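Long-range contact in D-galactonate dehydratase family member RspA (Pantoea ananatis, PDB 3T6C), which dehydrates D-gluconate to 2-dehydro-3-deoxy-D-gluconate with low activity in vitro, using one magnesium ion per subunit, as a member of the enolase superfamily: residues D123-Y134 / V400-I408. Sequence-based numbering, arbitrary orientation.
Sequences DIKGKQAGLPVY and VNDKPGLGI
With CG trans to its backbone N (chi1 -166°), the carboxylate of D123 reaches from helix 108-129 to the turn P404-G407, where OD1 accepts a nearly straight hydrogen bond from L406 N (2.8 Å, 172°) on its anti side, tilted out of the carboxylate plane. Water 1 also donates to OD1 and accepts from I408 N, while OD2 takes the N-H of L59 and forms a salt bridge with K127 NZ whose hydrogen bond is weak, so several donors fix the rotation of this buried acid. K127, extended beyond CG, also gives its ammonium to Y57 O and, through water 2, to I408 O.

Glycines bring the backbones together: G126 CA and G405 CA lie 3.9 Å apart, with no side chain on either to separate the chains. G405 also has the positive phi that the type II' turn demands. Its backbone is gripped from both ends, N donating to L131 O (2.9 Å) and O accepting from V133 N (2.8 Å), a single beta bridge that pairs it with P132. P404 packs its compact ring on the helix end, CB against G126 O, where G130 closes a Schellman motif. Beyond, branched, apolar V133 and L406 meet through V133 CG2 and L406 CD2 at 4.0 Å. Chi1 of 66° sets one face of the Y134 ring against P132 CB, toward the rim, with N401 O at its edge and V400 CG2 3.8 Å from CE2.

Far from the magnesium site, this joins the N-terminal capping domain to a loop of the barrel domain, the two-domain architecture characteristic of the enolase superfamily.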
# COMPACT_ATOMS: atom_id res chain seq x y z
N ASP A 123 -28.41 27.45 19.86
CA ASP A 123 -29.79 27.88 20.19
C ASP A 123 -29.85 29.40 20.32
O ASP A 123 -30.73 30.04 19.75
CB ASP A 123 -30.19 27.19 21.49
CG ASP A 123 -31.68 27.28 21.77
OD1 ASP A 123 -32.50 27.36 20.81
OD2 ASP A 123 -32.04 27.27 22.96
N ILE A 124 -28.89 29.97 21.05
CA ILE A 124 -28.82 31.42 21.21
C ILE A 124 -28.60 32.10 19.84
O ILE A 124 -29.21 33.12 19.56
CB ILE A 124 -27.66 31.78 22.16
CG1 ILE A 124 -28.12 31.47 23.61
CG2 ILE A 124 -27.30 33.28 22.02
CD1 ILE A 124 -27.04 31.45 24.67
N LYS A 125 -27.71 31.57 19.02
CA LYS A 125 -27.44 32.16 17.69
C LYS A 125 -28.71 32.19 16.85
O LYS A 125 -29.02 33.21 16.22
CB LYS A 125 -26.35 31.35 16.99
CG LYS A 125 -25.92 31.91 15.58
CD LYS A 125 -24.99 33.16 15.67
CE LYS A 125 -23.66 32.85 16.37
NZ LYS A 125 -22.64 33.84 15.97
N GLY A 126 -29.47 31.11 16.85
CA GLY A 126 -30.72 31.13 16.08
C GLY A 126 -31.72 32.11 16.68
O GLY A 126 -32.41 32.83 15.95
N LYS A 127 -31.82 32.18 18.00
CA LYS A 127 -32.74 33.12 18.57
C LYS A 127 -32.32 34.57 18.27
O LYS A 127 -33.19 35.41 18.00
CB LYS A 127 -32.88 32.89 20.07
CG LYS A 127 -33.65 31.59 20.41
CD LYS A 127 -33.44 31.23 21.90
CE LYS A 127 -34.32 30.02 22.25
NZ LYS A 127 -34.19 29.62 23.71
N GLN A 128 -31.03 34.85 18.31
CA GLN A 128 -30.51 36.18 17.93
C GLN A 128 -30.87 36.52 16.48
O GLN A 128 -31.26 37.66 16.15
CB GLN A 128 -29.00 36.19 18.13
CG GLN A 128 -28.34 37.49 17.74
CD GLN A 128 -26.84 37.38 17.86
OE1 GLN A 128 -26.27 36.29 17.69
NE2 GLN A 128 -26.18 38.50 18.12
N ALA A 129 -30.74 35.52 15.62
CA ALA A 129 -31.03 35.68 14.20
C ALA A 129 -32.52 35.69 13.90
O ALA A 129 -32.92 36.04 12.77
CB ALA A 129 -30.39 34.54 13.37
N GLY A 130 -33.33 35.21 14.85
CA GLY A 130 -34.74 34.97 14.55
C GLY A 130 -35.00 33.81 13.59
O GLY A 130 -36.02 33.81 12.89
N LEU A 131 -34.11 32.81 13.56
CA LEU A 131 -34.19 31.72 12.59
C LEU A 131 -33.91 30.40 13.31
O LEU A 131 -33.09 30.37 14.23
CB LEU A 131 -33.08 31.91 11.53
CG LEU A 131 -33.31 33.05 10.54
CD1 LEU A 131 -32.05 33.19 9.65
CD2 LEU A 131 -34.59 32.94 9.71
N PRO A 132 -34.55 29.29 12.84
CA PRO A 132 -34.16 27.96 13.31
C PRO A 132 -32.70 27.68 13.01
O PRO A 132 -32.19 28.18 12.00
CB PRO A 132 -35.02 27.03 12.43
CG PRO A 132 -36.29 27.87 12.11
CD PRO A 132 -35.65 29.23 11.85
N VAL A 133 -32.05 26.88 13.85
CA VAL A 133 -30.67 26.48 13.59
C VAL A 133 -30.57 25.83 12.20
O VAL A 133 -29.60 26.11 11.49
CB VAL A 133 -30.14 25.54 14.68
CG1 VAL A 133 -28.81 24.90 14.26
CG2 VAL A 133 -29.90 26.37 15.99
N TYR A 134 -31.54 25.01 11.77
CA TYR A 134 -31.42 24.44 10.38
C TYR A 134 -31.30 25.49 9.31
O TYR A 134 -30.73 25.21 8.25
CB TYR A 134 -32.54 23.42 10.08
CG TYR A 134 -33.94 23.98 10.03
CD1 TYR A 134 -34.37 24.73 8.95
CD2 TYR A 134 -34.84 23.69 11.05
CE1 TYR A 134 -35.63 25.24 8.92
CE2 TYR A 134 -36.14 24.15 11.02
CZ TYR A 134 -36.52 24.93 9.97
OH TYR A 134 -37.80 25.42 9.92
N VAL A 400 -40.31 19.08 12.28
CA VAL A 400 -39.83 20.01 13.32
C VAL A 400 -40.55 21.34 13.16
O VAL A 400 -40.92 21.72 12.04
CB VAL A 400 -38.27 20.23 13.31
CG1 VAL A 400 -37.56 18.86 13.41
CG2 VAL A 400 -37.83 20.95 12.11
N ASN A 401 -40.74 22.05 14.27
CA ASN A 401 -41.34 23.36 14.12
C ASN A 401 -40.35 24.35 13.53
O ASN A 401 -39.14 24.09 13.38
CB ASN A 401 -41.90 23.88 15.46
CG ASN A 401 -40.82 24.15 16.48
OD1 ASN A 401 -39.93 24.97 16.27
ND2 ASN A 401 -40.91 23.47 17.61
N ASP A 402 -40.89 25.54 13.23
CA ASP A 402 -40.13 26.63 12.61
C ASP A 402 -39.65 27.74 13.55
O ASP A 402 -39.38 28.85 13.07
CB ASP A 402 -40.76 27.16 11.29
CG ASP A 402 -42.03 27.89 11.53
OD1 ASP A 402 -42.43 28.02 12.70
OD2 ASP A 402 -42.64 28.32 10.53
N LYS A 403 -39.74 27.51 14.87
CA LYS A 403 -39.40 28.55 15.85
C LYS A 403 -37.88 28.76 15.84
O LYS A 403 -37.10 27.87 15.47
CB LYS A 403 -39.86 28.11 17.23
CG LYS A 403 -41.39 27.93 17.37
CD LYS A 403 -41.83 27.66 18.88
CE LYS A 403 -41.09 26.44 19.55
NZ LYS A 403 -41.12 26.30 21.09
N PRO A 404 -37.43 29.91 16.32
CA PRO A 404 -35.98 30.19 16.26
C PRO A 404 -35.16 29.31 17.17
O PRO A 404 -35.64 28.69 18.15
CB PRO A 404 -35.87 31.64 16.76
CG PRO A 404 -37.27 32.24 16.47
CD PRO A 404 -38.22 31.07 16.76
N GLY A 405 -33.90 29.24 16.83
CA GLY A 405 -32.99 28.39 17.59
C GLY A 405 -33.29 26.92 17.35
O GLY A 405 -33.58 26.51 16.21
N LEU A 406 -33.23 26.12 18.42
CA LEU A 406 -33.58 24.71 18.27
C LEU A 406 -35.10 24.45 18.39
O LEU A 406 -35.55 23.29 18.29
CB LEU A 406 -32.77 23.84 19.26
CG LEU A 406 -31.28 23.73 18.90
CD1 LEU A 406 -30.54 23.03 20.07
CD2 LEU A 406 -31.13 22.90 17.63
N GLY A 407 -35.87 25.54 18.54
CA GLY A 407 -37.33 25.44 18.60
C GLY A 407 -37.87 24.64 19.78
O GLY A 407 -38.98 24.09 19.72
N ILE A 408 -37.10 24.60 20.87
CA ILE A 408 -37.35 23.71 22.01
C ILE A 408 -37.18 24.52 23.28
O ILE A 408 -36.35 25.44 23.37
CB ILE A 408 -36.32 22.50 21.97
CG1 ILE A 408 -36.75 21.37 22.90
CG2 ILE A 408 -34.87 22.95 22.33
CD1 ILE A 408 -38.08 20.80 22.51
O HOH W 1 -35.08 26.78 21.40
O HOH W 2 -36.44 28.13 24.52
O HOH W 3 -39.94 23.70 10.18